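Local coordinates for periphilin-1 (Homo sapiens, PDB 6SWG), which probably acts in epigenetic gene silencing as a component of the human silencing hub (HUSH) complex, in which it binds another subunit through its C-terminal domain, at residues 36-39 with 40-44. Numbering follows the deposited sequence.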
ATOM      1  N   GLU B  36      14.646   9.216   3.155  1.00 85.89           N
ATOM      2  CA  GLU B  36      14.271   8.589   4.415  1.00 90.66           C
ATOM      3  C   GLU B  36      12.757   8.635   4.588  1.00 86.26           C
ATOM      4  O   GLU B  36      12.153   7.677   5.049  1.00 81.47           O
ATOM      5  CB  GLU B  36      15.031   9.250   5.566  1.00100.79           C
ATOM      6  CG  GLU B  36      16.537   9.029   5.425  1.00108.88           C
ATOM      7  CD  GLU B  36      17.407   9.643   6.543  1.00114.15           C
ATOM      8  OE1 GLU B  36      18.483   9.079   6.821  1.00114.38           O
ATOM      9  OE2 GLU B  36      17.090  10.733   7.068  1.00116.72           O
ATOM     10  N   GLN B  37      12.106   9.710   4.176  1.00 84.97           N
ATOM     11  CA  GLN B  37      10.660   9.723   4.320  1.00 88.27           C
ATOM     12  C   GLN B  37      10.039   8.622   3.470  1.00 84.64           C
ATOM     13  O   GLN B  37       9.166   7.856   3.924  1.00 80.97           O
ATOM     14  CB  GLN B  37      10.108  11.089   3.914  1.00 91.21           C
ATOM     15  CG  GLN B  37      10.529  12.134   4.876  1.00 98.05           C
ATOM     16  CD  GLN B  37      10.157  13.535   4.437  1.00108.38           C
ATOM     17  OE1 GLN B  37       9.899  13.803   3.247  1.00111.46           O
ATOM     18  NE2 GLN B  37      10.153  14.464   5.400  1.00112.80           N
ATOM     19  N   VAL B  38      10.484   8.522   2.228  1.00 84.77           N
ATOM     20  CA  VAL B  38       9.929   7.485   1.378  1.00 86.37           C
ATOM     21  C   VAL B  38      10.183   6.122   2.001  1.00 84.78           C
ATOM     22  O   VAL B  38       9.282   5.275   2.063  1.00 83.59           O
ATOM     23  CB  VAL B  38      10.494   7.590  -0.045  1.00 89.10           C
ATOM     24  CG1 VAL B  38      10.058   6.393  -0.835  1.00 87.55           C
ATOM     25  CG2 VAL B  38      10.032   8.906  -0.701  1.00 88.49           C
ATOM     26  N   TYR B  39      11.387   5.902   2.532  1.00 81.46           N
ATOM     27  CA  TYR B  39      11.667   4.582   3.063  1.00 80.57           C
ATOM     28  C   TYR B  39      10.775   4.312   4.259  1.00 86.22           C
ATOM     29  O   TYR B  39      10.285   3.186   4.419  1.00 88.73           O
ATOM     30  CB  TYR B  39      13.152   4.446   3.418  1.00 81.56           C
ATOM     31  CG  TYR B  39      13.548   3.068   3.885  1.00 77.09           C
ATOM     32  CD1 TYR B  39      13.377   1.947   3.056  1.00 77.04           C
ATOM     33  CD2 TYR B  39      14.104   2.883   5.132  1.00 78.79           C
ATOM     34  CE1 TYR B  39      13.691   0.645   3.495  1.00 71.31           C
ATOM     35  CE2 TYR B  39      14.498   1.609   5.571  1.00 76.83           C
ATOM     36  CZ  TYR B  39      14.288   0.515   4.727  1.00 75.67           C
ATOM     37  OH  TYR B  39      14.643  -0.722   5.185  1.00 82.48           O
ATOM     38  N   ARG B  40      10.547   5.327   5.109  1.00 89.20           N
ATOM     39  CA  ARG B  40       9.761   5.110   6.315  1.00 95.01           C
ATOM     40  C   ARG B  40       8.348   4.724   5.935  1.00 90.30           C
ATOM     41  O   ARG B  40       7.762   3.804   6.509  1.00 86.76           O
ATOM     42  CB  ARG B  40       9.758   6.359   7.193  1.00108.29           C
ATOM     43  CG  ARG B  40       8.919   6.222   8.468  1.00124.04           C
ATOM     44  CD  ARG B  40       8.997   7.474   9.367  1.00141.30           C
ATOM     45  NE  ARG B  40       8.863   7.099  10.772  1.00157.40           N
ATOM     46  CZ  ARG B  40       9.868   7.034  11.641  1.00170.87           C
ATOM     47  NH1 ARG B  40      11.107   7.352  11.285  1.00175.26           N
ATOM     48  NH2 ARG B  40       9.626   6.663  12.884  1.00176.55           N
ATOM     49  N   GLN B  41       7.796   5.435   4.965  1.00 93.02           N
ATOM     50  CA  GLN B  41       6.501   5.107   4.394  1.00 95.76           C
ATOM     51  C   GLN B  41       6.437   3.660   3.920  1.00 90.43           C
ATOM     52  O   GLN B  41       5.493   2.935   4.240  1.00 89.29           O
ATOM     53  CB  GLN B  41       6.265   6.049   3.218  1.00104.30           C
ATOM     54  CG  GLN B  41       5.003   5.836   2.423  1.00114.79           C
ATOM     55  CD  GLN B  41       3.798   6.424   3.103  1.00123.03           C
ATOM     56  OE1 GLN B  41       3.902   6.926   4.237  1.00124.31           O
ATOM     57  NE2 GLN B  41       2.647   6.407   2.412  1.00127.10           N
ATOM     58  N   ASP B  42       7.437   3.220   3.150  1.00 85.60           N
ATOM     59  CA  ASP B  42       7.420   1.846   2.660  1.00 81.93           C
ATOM     60  C   ASP B  42       7.516   0.844   3.801  1.00 80.42           C
ATOM     61  O   ASP B  42       6.784  -0.157   3.821  1.00 80.72           O
ATOM     62  CB  ASP B  42       8.537   1.624   1.660  1.00 84.29           C
ATOM     63  CG  ASP B  42       8.402   2.522   0.411  1.00 89.39           C
ATOM     64  OD1 ASP B  42       7.301   3.089   0.099  1.00 88.19           O
ATOM     65  OD2 ASP B  42       9.448   2.630  -0.263  1.00 90.65           O
ATOM     66  N   CYS B  43       8.368   1.107   4.794  1.00 76.97           N
ATOM     67  CA  CYS B  43       8.472   0.149   5.882  1.00 78.15           C
ATOM     68  C   CYS B  43       7.127   0.042   6.611  1.00 82.41           C
ATOM     69  O   CYS B  43       6.609  -1.066   6.837  1.00 81.71           O
ATOM     70  CB  CYS B  43       9.604   0.539   6.841  1.00 80.87           C
ATOM     71  SG  CYS B  43      11.304   0.306   6.145  1.00 89.62           S
ATOM     72  N   GLU B  44       6.528   1.183   6.965  1.00 86.72           N
ATOM     73  CA  GLU B  44       5.257   1.139   7.682  1.00 94.22           C
ATOM     74  C   GLU B  44       4.171   0.463   6.842  1.00 87.08           C
ATOM     75  O   GLU B  44       3.399  -0.353   7.357  1.00 86.36           O
ATOM     76  CB  GLU B  44       4.861   2.543   8.134  1.00110.01           C
ATOM     77  CG  GLU B  44       5.705   3.012   9.336  1.00122.38           C
ATOM     78  CD  GLU B  44       5.614   4.513   9.636  1.00131.40           C
ATOM     79  OE1 GLU B  44       5.127   5.270   8.778  1.00134.03           O
ATOM     80  OE2 GLU B  44       6.045   4.952  10.731  1.00134.32           O
TER
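Tyr39 and Cys43 meet through different first torsions: the tyrosine CG stands anti to its own N (chi1 -176°), while SG of Cys43 lies beside its backbone N (chi1 -71°). This is an i to i+4 sulfur-aromatic contact on helix 23-56, the first arm of a helical hairpin. The sulfur sits over one face of the ring, displaced toward the rim at the phenol end. Its distance to the Tyr39 ring centroid is 3.5 Å, at 21° from the ring normal. The main chain ties the same two residues, with Cys43 N donating to Tyr39 O at 2.9 Å. Two residues earlier in the helix, Gln41 N donates to Gln37 O at 3.0 Å, almost straight.

Tyr39 and Cys43 are buried. Tyr39 OH is hydrogen-bonded to Leu72 O of helix 61-93, and the Tyr39 side chain also packs on Ile75 and Cys79. Apolar side chains of another protein chain pack on Tyr39 and Cys43, so the pair lies where the hairpin meets its partner. With an alanine in place of Tyr39, the Cys43 sulfur would probably lose its aromatic face and Leu72 O its phenol donor.

Arg40 also packs on a polar side chain of the other protein chain. Its NE forms a salt bridge with Glu44 OE2 at 3.5 Å. Asp42 runs beside Val38, with OD2 3.9 Å from Val38 CG1.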